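Local coordinates for fucoxanthin chlorophyll a/c-binding protein Lhcq10 (Chaetoceros gracilis, PDB 6L4U) that binds chlorophylls a and c and carotenoid in the membrane and probably harvests light, passing the excitation energy on to a photosystem, at residues 77-82 and 156-161. Sequence-based numbering, arbitrary orientation.
Sequences IGFLRQ and KHYMRG. With KC1 (Chlorophyll c1), chain B.
Tyr158 lays its ring across Gln82, whose CG sits 3.3 Å from the ring centroid and 9° off the normal, a CH-pi contact made by the aliphatic part of a polar side chain. CG of Tyr158 stands between its own backbone N and carbonyl carbon (chi1 49°), which brings the ring up against helix 73-102. At the ring's edge Phe79 CD1 lies 3.7 Å from Tyr158 CE2, and Met159 SD approaches the same Phe79 CD1 obliquely at 3.9 Å, a Met-aromatic contact. Gly78, lacking a side chain, lets the turn come close: its CA makes a C-H...O contact with Tyr158 O (3.5 Å).

His157 covers the other face of Tyr158 and presents its own opposite face to chlorophyll c1. The type I turn from His157 to Arg160 is braced by Met159 N donating to His157 ND1 (3.1 Å), though the donor lies well out of the imidazole plane; Glu152 holds NE2. Phe79 CZ and Met159 SD also reach the pigment, at 3.5 Å from CBB and 3.6 Å from CHB. With both imidazole nitrogens engaged in hydrogen bonds, His157 meets the macrocycle by its flat face, and the CH-pi, C-H...O and apolar contacts are consistent with cohesion mainly by dispersion.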
loop_
_atom_site.group_PDB
_atom_site.type_symbol
_atom_site.label_atom_id
_atom_site.label_comp_id
_atom_site.label_asym_id
_atom_site.label_seq_id
_atom_site.Cartn_x
_atom_site.Cartn_y
_atom_site.Cartn_z
ATOM N N ILE Z 77 -87.403 -10.473 39.702
ATOM C CA ILE Z 77 -88.789 -10.237 40.078
ATOM C C ILE Z 77 -88.936 -10.271 41.601
ATOM O O ILE Z 77 -89.930 -9.768 42.135
ATOM C CB ILE Z 77 -89.738 -11.268 39.428
ATOM C CG1 ILE Z 77 -91.149 -10.734 39.219
ATOM C CG2 ILE Z 77 -89.895 -12.529 40.215
ATOM C CD1 ILE Z 77 -91.708 -11.071 37.899
ATOM N N GLY Z 78 -87.973 -10.868 42.314
ATOM C CA GLY Z 78 -87.916 -10.714 43.754
ATOM C C GLY Z 78 -87.188 -9.457 44.166
ATOM O O GLY Z 78 -87.414 -8.940 45.263
ATOM N N PHE Z 79 -86.301 -8.956 43.303
ATOM C CA PHE Z 79 -85.709 -7.642 43.520
ATOM C C PHE Z 79 -86.758 -6.549 43.379
ATOM O O PHE Z 79 -86.781 -5.598 44.168
ATOM C CB PHE Z 79 -84.559 -7.414 42.531
ATOM C CG PHE Z 79 -83.763 -6.162 42.790
ATOM C CD1 PHE Z 79 -82.657 -6.193 43.617
ATOM C CD2 PHE Z 79 -84.106 -4.958 42.183
ATOM C CE1 PHE Z 79 -81.921 -5.053 43.851
ATOM C CE2 PHE Z 79 -83.380 -3.814 42.423
ATOM C CZ PHE Z 79 -82.288 -3.861 43.253
ATOM N N LEU Z 80 -87.617 -6.657 42.361
ATOM C CA LEU Z 80 -88.653 -5.654 42.150
ATOM C C LEU Z 80 -89.707 -5.701 43.244
ATOM O O LEU Z 80 -90.269 -4.661 43.605
ATOM C CB LEU Z 80 -89.312 -5.849 40.786
ATOM C CG LEU Z 80 -88.466 -5.620 39.538
ATOM C CD1 LEU Z 80 -89.315 -5.818 38.297
ATOM C CD2 LEU Z 80 -87.851 -4.244 39.564
ATOM N N ARG Z 81 -89.986 -6.890 43.778
ATOM C CA ARG Z 81 -90.930 -7.001 44.882
ATOM C C ARG Z 81 -90.349 -6.425 46.164
ATOM O O ARG Z 81 -91.062 -5.755 46.918
ATOM C CB ARG Z 81 -91.325 -8.456 45.091
ATOM C CG ARG Z 81 -92.396 -8.941 44.156
ATOM C CD ARG Z 81 -92.765 -10.367 44.482
ATOM N NE ARG Z 81 -93.303 -10.477 45.831
ATOM C CZ ARG Z 81 -93.512 -11.628 46.458
ATOM N NH1 ARG Z 81 -94.007 -11.633 47.686
ATOM N NH2 ARG Z 81 -93.235 -12.774 45.852
ATOM N N GLN Z 82 -89.063 -6.679 46.426
ATOM C CA GLN Z 82 -88.405 -6.121 47.604
ATOM C C GLN Z 82 -88.354 -4.610 47.530
ATOM O O GLN Z 82 -88.527 -3.923 48.538
ATOM C CB GLN Z 82 -86.951 -6.492 47.654
ATOM C CG GLN Z 82 -86.201 -6.647 48.914
ATOM C CD GLN Z 82 -86.781 -6.467 50.282
ATOM O OE1 GLN Z 82 -87.481 -5.535 50.671
ATOM N NE2 GLN Z 82 -86.521 -7.517 51.042
ATOM N N LYS Z 156 -82.248 -15.481 54.567
ATOM C CA LYS Z 156 -82.431 -15.840 53.174
ATOM C C LYS Z 156 -82.862 -14.636 52.355
ATOM O O LYS Z 156 -83.525 -13.721 52.852
ATOM C CB LYS Z 156 -83.353 -17.045 53.064
ATOM C CG LYS Z 156 -84.177 -17.363 51.985
ATOM C CD LYS Z 156 -83.363 -18.658 51.730
ATOM C CE LYS Z 156 -83.107 -19.085 50.332
ATOM N NZ LYS Z 156 -84.252 -20.058 50.262
ATOM N N HIS Z 157 -82.402 -14.624 51.111
ATOM C CA HIS Z 157 -82.406 -13.441 50.273
ATOM C C HIS Z 157 -83.546 -13.484 49.271
ATOM O O HIS Z 157 -83.974 -14.548 48.822
ATOM C CB HIS Z 157 -81.078 -13.304 49.533
ATOM C CG HIS Z 157 -80.814 -11.925 49.020
ATOM N ND1 HIS Z 157 -81.009 -11.575 47.702
ATOM C CD2 HIS Z 157 -80.334 -10.821 49.636
ATOM C CE1 HIS Z 157 -80.678 -10.307 47.533
ATOM N NE2 HIS Z 157 -80.263 -9.827 48.691
ATOM N N TYR Z 158 -84.013 -12.299 48.910
ATOM C CA TYR Z 158 -85.175 -12.138 48.056
ATOM C C TYR Z 158 -84.888 -12.436 46.591
ATOM O O TYR Z 158 -85.833 -12.648 45.825
ATOM C CB TYR Z 158 -85.720 -10.721 48.206
ATOM C CG TYR Z 158 -84.676 -9.633 48.080
ATOM C CD1 TYR Z 158 -83.967 -9.172 49.195
ATOM C CD2 TYR Z 158 -84.412 -9.049 46.848
ATOM C CE1 TYR Z 158 -83.039 -8.159 49.076
ATOM C CE2 TYR Z 158 -83.478 -8.047 46.720
ATOM C CZ TYR Z 158 -82.798 -7.605 47.833
ATOM O OH TYR Z 158 -81.869 -6.604 47.701
ATOM N N MET Z 159 -83.614 -12.457 46.181
ATOM C CA MET Z 159 -83.249 -12.883 44.835
ATOM C C MET Z 159 -82.903 -14.358 44.760
ATOM O O MET Z 159 -82.070 -14.769 43.941
ATOM C CB MET Z 159 -82.108 -12.041 44.266
ATOM C CG MET Z 159 -82.383 -10.566 44.254
ATOM S SD MET Z 159 -81.076 -9.706 43.389
ATOM C CE MET Z 159 -81.543 -10.087 41.700
ATOM N N ARG Z 160 -83.557 -15.163 45.587
ATOM C CA ARG Z 160 -83.351 -16.592 45.760
ATOM C C ARG Z 160 -84.733 -17.141 46.068
ATOM O O ARG Z 160 -85.725 -16.589 45.575
ATOM C CB ARG Z 160 -82.359 -16.904 46.884
ATOM C CG ARG Z 160 -80.920 -16.450 46.648
ATOM C CD ARG Z 160 -80.244 -17.254 45.552
ATOM N NE ARG Z 160 -79.043 -16.590 45.055
ATOM C CZ ARG Z 160 -78.982 -15.908 43.917
ATOM N NH1 ARG Z 160 -77.847 -15.335 43.544
ATOM N NH2 ARG Z 160 -80.054 -15.806 43.147
ATOM N N GLY Z 161 -84.806 -18.279 46.759
ATOM C CA GLY Z 161 -85.992 -18.595 47.538
ATOM C C GLY Z 161 -86.368 -17.378 48.361
ATOM O O GLY Z 161 -85.565 -16.895 49.157
HETATM N NB KC1 B . -77.554 -6.802 46.116
HETATM N ND KC1 B . -75.639 -8.055 49.453
HETATM C C1A KC1 B . -76.636 -10.577 47.764
HETATM C C1B KC1 B . -77.938 -7.523 45.068
HETATM C C1C KC1 B . -76.406 -4.516 47.802
HETATM C C1D KC1 B . -74.985 -7.461 50.583
HETATM C C2A KC1 B . -77.004 -11.831 46.978
HETATM C C2B KC1 B . -78.226 -6.746 43.834
HETATM C C2C KC1 B . -75.661 -3.321 48.283
HETATM C C2D KC1 B . -74.462 -8.404 51.591
HETATM C C3A KC1 B . -77.685 -11.252 45.747
HETATM C C3B KC1 B . -77.982 -5.367 44.292
HETATM C C3C KC1 B . -74.981 -3.815 49.489
HETATM C C3D KC1 B . -74.844 -9.687 50.959
HETATM C C4A KC1 B . -77.513 -9.798 46.042
HETATM C C4B KC1 B . -77.585 -5.528 45.716
HETATM C C4C KC1 B . -75.427 -5.226 49.555
HETATM C C4D KC1 B . -75.506 -9.396 49.776
HETATM C CAA KC1 B . -77.890 -12.909 47.596
HETATM C CAB KC1 B . -78.125 -4.125 43.498
HETATM C CAC KC1 B . -74.069 -3.075 50.435
HETATM C CAD KC1 B . -74.806 -11.154 51.118
HETATM C CBA KC1 B . -77.528 -14.269 47.014
HETATM C CBB KC1 B . -78.955 -3.170 43.846
HETATM C CBC KC1 B . -72.670 -3.220 49.876
HETATM C CBD KC1 B . -75.469 -11.765 49.956
HETATM C CED KC1 B . -73.577 -14.979 49.057
HETATM C CGA KC1 B . -77.090 -15.208 48.111
HETATM C CGD KC1 B . -74.492 -12.670 49.280
HETATM C CHA KC1 B . -75.908 -10.633 49.086
HETATM C CHB KC1 B . -77.995 -8.987 45.103
HETATM C CHC KC1 B . -77.226 -4.401 46.583
HETATM C CHD KC1 B . -74.898 -6.010 50.686
HETATM C CMA KC1 B . -76.915 -11.598 44.477
HETATM C CMB KC1 B . -78.656 -7.195 42.466
HETATM C CMC KC1 B . -75.580 -1.938 47.699
HETATM C CMD KC1 B . -73.730 -8.304 52.893
HETATM N NA KC1 B . -76.890 -9.457 47.177
HETATM N NC KC1 B . -76.247 -5.626 48.550
HETATM O O1A KC1 B . -76.617 -16.299 47.837
HETATM O O1D KC1 B . -73.927 -12.322 48.262
HETATM O O2A KC1 B . -77.224 -14.824 49.506
HETATM O O2D KC1 B . -74.237 -13.987 49.838
HETATM O OBD KC1 B . -74.277 -11.788 52.099
HETATM MG MG KC1 B . -76.801 -7.500 47.877
#